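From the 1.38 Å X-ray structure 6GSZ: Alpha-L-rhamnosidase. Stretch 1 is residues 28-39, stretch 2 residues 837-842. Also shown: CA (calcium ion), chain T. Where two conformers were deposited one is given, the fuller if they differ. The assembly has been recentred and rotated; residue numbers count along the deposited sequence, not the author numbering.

Stretch 1, residues 28-39: RFDGNVSDWEQR
Stretch 2, residues 837-842: PPNTRA

Stretch 1 begins as the end of a strand, residues 28-30. It then loops from Gly31 to Glu37 and enters a second strand at Gln38. Stretch 2 makes a type II beta turn from Pro837 to Thr840 and is in a strand at Arg841 and Ala842. The turn's central residues are Pro838 (phi/psi -49/143) and Asn839 (75/9). Thr840 closes it with two hydrogen bonds to Pro837 O, from N at 3.2 Å and from OG1 at 2.7 Å. Thr840 takes chi1 p, which suits the second bond.

In register, the CA atoms of Trp36 and Pro838 lie 5.5 Å apart, and those of Glu37 and Asn839 4.3 Å. The two CA-to-CA steps run roughly the same way, so the segments are locally parallel. The loop passes through Gly31 at phi/psi 139/161, where a CB would jam against the preceding carbonyl O. Asp35 has a positive phi (52/43). Trp36 (-96/135) and Glu37 (-135/148) are extended.

Two direct hydrogen bonds join the stretches, and Asn839 makes both. Its N donates to Trp36 O at 3.0 Å. Its OD1 accepts from Gln38 N at 2.9 Å, with a nearly straight N-H...O angle of 173°. Asn839 chi1 is -143°, between wells, and chi2 is 23°. The side chain thus binds backbone two residues beyond the backbone bond. Its ND2 is satisfied elsewhere in the structure.

Pro838 is the buried apolar centre, its CB directed toward stretch 1. Phe29 CB lies 3.7 Å from Pro838 CG, and Val33 CG1 is 4.2 Å from the same CG. Trp36 CE3 is 3.8 Å from Pro838 CB. Phe29 has chi1 m and chi2 -77°; its CE2 reaches Asn839 CB at 3.9 Å. Val33 has chi1 p. Trp36 has chi1 t and chi2 93°, which brings its ring to Pro838. The compact proline ring fits among these side chains, with C-gamma exo pucker.

Charged side chains lie at the more exposed part. Asp35 (chi1 m) brings OD1 to 4.2 Å from Arg841 NH1, opposite charges near each other but beyond a salt bridge. Arg841 has chi1 m, chi2 t, chi3 p and chi4 80°. Glu37 (chi1 m, chi2 t, chi3 -63°) places OE2 4.1 Å from Arg841 CD, a van der Waals approach. Water 2 bridges the backbones, donating to Trp36 O at 2.8 Å and Thr840 O at 2.7 Å.

The CA-to-CB bond of Asp30 points away from stretch 2. With chi1 t, its OD1 binds the calcium ion CA at 2.3 Å.

The contact buries 475 Å², both sides summed.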

# COMPACT_ATOMS: atom_id res chain seq x y z
N ARG A 28 1.85 3.45 21.76
CA ARG A 28 0.47 3.86 21.69
C ARG A 28 -0.22 3.58 23.04
O ARG A 28 0.11 2.64 23.73
CB ARG A 28 -0.10 3.06 20.52
CG ARG A 28 -1.45 3.53 20.03
CD ARG A 28 -1.71 2.75 18.75
NE ARG A 28 -1.26 3.48 17.57
CZ ARG A 28 -1.07 2.95 16.38
NH1 ARG A 28 -1.15 3.74 15.32
NH2 ARG A 28 -0.78 1.67 16.25
N PHE A 29 -1.19 4.43 23.39
CA PHE A 29 -1.91 4.34 24.63
C PHE A 29 -3.30 3.75 24.42
O PHE A 29 -3.91 3.89 23.33
CB PHE A 29 -2.07 5.74 25.22
CG PHE A 29 -0.79 6.44 25.56
CD1 PHE A 29 -0.07 6.12 26.70
CD2 PHE A 29 -0.28 7.41 24.71
CE1 PHE A 29 1.09 6.81 27.03
CE2 PHE A 29 0.91 8.05 25.01
CZ PHE A 29 1.58 7.77 26.18
N ASP A 30 -3.80 3.13 25.48
CA ASP A 30 -5.20 2.68 25.57
C ASP A 30 -5.75 3.19 26.90
O ASP A 30 -5.08 3.18 27.89
CB ASP A 30 -5.29 1.15 25.41
CG ASP A 30 -6.67 0.54 25.30
OD1 ASP A 30 -7.70 1.28 25.21
OD2 ASP A 30 -6.71 -0.69 25.28
N GLY A 31 -7.01 3.60 26.92
CA GLY A 31 -7.61 4.04 28.16
C GLY A 31 -8.48 5.25 27.95
O GLY A 31 -8.35 5.94 27.01
N ASN A 32 -9.37 5.50 28.89
CA ASN A 32 -10.38 6.55 28.76
C ASN A 32 -10.07 7.75 29.67
O ASN A 32 -10.91 8.62 29.85
CB ASN A 32 -11.79 5.98 29.00
CG ASN A 32 -11.99 5.51 30.42
OD1 ASN A 32 -11.02 5.41 31.17
ND2 ASN A 32 -13.22 5.20 30.82
N VAL A 33 -8.83 7.83 30.18
CA VAL A 33 -8.41 8.93 31.04
C VAL A 33 -8.68 10.29 30.38
O VAL A 33 -8.48 10.48 29.19
CB VAL A 33 -6.93 8.76 31.43
CG1 VAL A 33 -5.99 8.81 30.22
CG2 VAL A 33 -6.53 9.77 32.48
N SER A 34 -9.06 11.26 31.21
CA SER A 34 -9.43 12.61 30.83
C SER A 34 -8.23 13.56 30.90
O SER A 34 -7.52 13.59 31.90
CB SER A 34 -10.54 13.14 31.72
OG SER A 34 -11.78 12.53 31.42
N ASP A 35 -8.07 14.37 29.85
CA ASP A 35 -7.11 15.49 29.79
C ASP A 35 -5.70 15.04 30.18
O ASP A 35 -4.95 15.75 30.85
CB ASP A 35 -7.53 16.63 30.72
CG ASP A 35 -8.74 17.36 30.23
OD1 ASP A 35 -8.93 17.50 29.03
OD2 ASP A 35 -9.46 17.84 31.10
N TRP A 36 -5.29 13.87 29.67
CA TRP A 36 -4.02 13.30 30.07
C TRP A 36 -2.93 13.67 29.06
O TRP A 36 -3.12 13.51 27.85
CB TRP A 36 -4.15 11.78 30.19
CG TRP A 36 -2.96 11.12 30.81
CD1 TRP A 36 -2.79 10.81 32.12
CD2 TRP A 36 -1.78 10.64 30.13
NE1 TRP A 36 -1.58 10.21 32.32
CE2 TRP A 36 -0.94 10.09 31.11
CE3 TRP A 36 -1.34 10.65 28.79
CZ2 TRP A 36 0.31 9.55 30.81
CZ3 TRP A 36 -0.11 10.09 28.50
CH2 TRP A 36 0.69 9.53 29.49
N GLU A 37 -1.78 14.09 29.59
CA GLU A 37 -0.58 14.33 28.81
C GLU A 37 0.60 13.71 29.54
O GLU A 37 0.63 13.63 30.77
CB GLU A 37 -0.36 15.84 28.60
CG GLU A 37 -1.39 16.44 27.66
CD GLU A 37 -1.28 17.92 27.36
OE1 GLU A 37 -1.42 18.73 28.31
OE2 GLU A 37 -1.08 18.27 26.17
N GLN A 38 1.59 13.26 28.77
CA GLN A 38 2.78 12.67 29.34
C GLN A 38 3.77 13.76 29.78
O GLN A 38 3.99 14.73 29.06
CB GLN A 38 3.43 11.81 28.23
CG GLN A 38 4.71 11.10 28.67
CD GLN A 38 5.29 10.31 27.53
OE1 GLN A 38 4.81 9.20 27.24
NE2 GLN A 38 6.34 10.88 26.94
N ARG A 39 4.41 13.56 30.96
CA ARG A 39 5.52 14.40 31.33
C ARG A 39 6.87 13.69 31.24
O ARG A 39 7.90 14.36 31.11
CB ARG A 39 5.33 15.02 32.71
CG ARG A 39 5.32 14.03 33.85
CD ARG A 39 5.30 14.75 35.20
NE ARG A 39 6.29 15.83 35.27
CZ ARG A 39 6.03 17.15 35.22
NH1 ARG A 39 4.79 17.63 35.17
NH2 ARG A 39 7.05 17.99 35.21
N PRO A 837 -7.52 10.45 22.03
CA PRO A 837 -6.60 9.59 22.75
C PRO A 837 -5.68 10.31 23.72
O PRO A 837 -5.40 11.53 23.60
CB PRO A 837 -5.81 8.89 21.62
CG PRO A 837 -5.91 9.85 20.45
CD PRO A 837 -7.21 10.59 20.61
N PRO A 838 -5.15 9.54 24.71
CA PRO A 838 -4.16 10.06 25.64
C PRO A 838 -3.05 10.78 24.87
O PRO A 838 -2.57 10.31 23.84
CB PRO A 838 -3.68 8.82 26.41
CG PRO A 838 -4.85 7.87 26.31
CD PRO A 838 -5.44 8.11 24.95
N ASN A 839 -2.55 11.87 25.45
CA ASN A 839 -1.40 12.64 24.97
C ASN A 839 -1.72 13.50 23.75
O ASN A 839 -0.79 14.05 23.13
CB ASN A 839 -0.18 11.74 24.70
CG ASN A 839 1.12 12.43 25.09
OD1 ASN A 839 1.10 13.37 25.92
ND2 ASN A 839 2.24 12.00 24.54
N THR A 840 -3.02 13.61 23.38
CA THR A 840 -3.44 14.48 22.28
C THR A 840 -4.47 15.49 22.79
O THR A 840 -5.04 15.33 23.87
CB THR A 840 -4.01 13.67 21.10
OG1 THR A 840 -5.32 13.16 21.41
CG2 THR A 840 -3.08 12.55 20.69
N ARG A 841 -4.76 16.45 21.91
CA ARG A 841 -5.83 17.42 22.13
C ARG A 841 -6.58 17.59 20.81
O ARG A 841 -6.03 17.28 19.72
CB ARG A 841 -5.36 18.77 22.65
CG ARG A 841 -4.68 18.72 24.01
CD ARG A 841 -4.41 20.06 24.61
NE ARG A 841 -5.62 20.86 24.84
CZ ARG A 841 -6.45 20.70 25.88
NH1 ARG A 841 -6.21 19.81 26.83
NH2 ARG A 841 -7.50 21.50 26.01
N ALA A 842 -7.84 18.01 20.89
CA ALA A 842 -8.64 18.21 19.72
C ALA A 842 -9.36 19.56 19.78
O ALA A 842 -9.58 20.13 20.85
CB ALA A 842 -9.63 17.08 19.57
CA CA T . -9.73 1.73 24.15
O HOH W 1 -9.89 3.48 25.57
O HOH W 2 -4.90 15.23 26.55
O HOH W 3 -1.24 17.02 23.93
O HOH W 4 -8.53 2.25 22.69
O HOH W 5 -11.03 2.94 22.26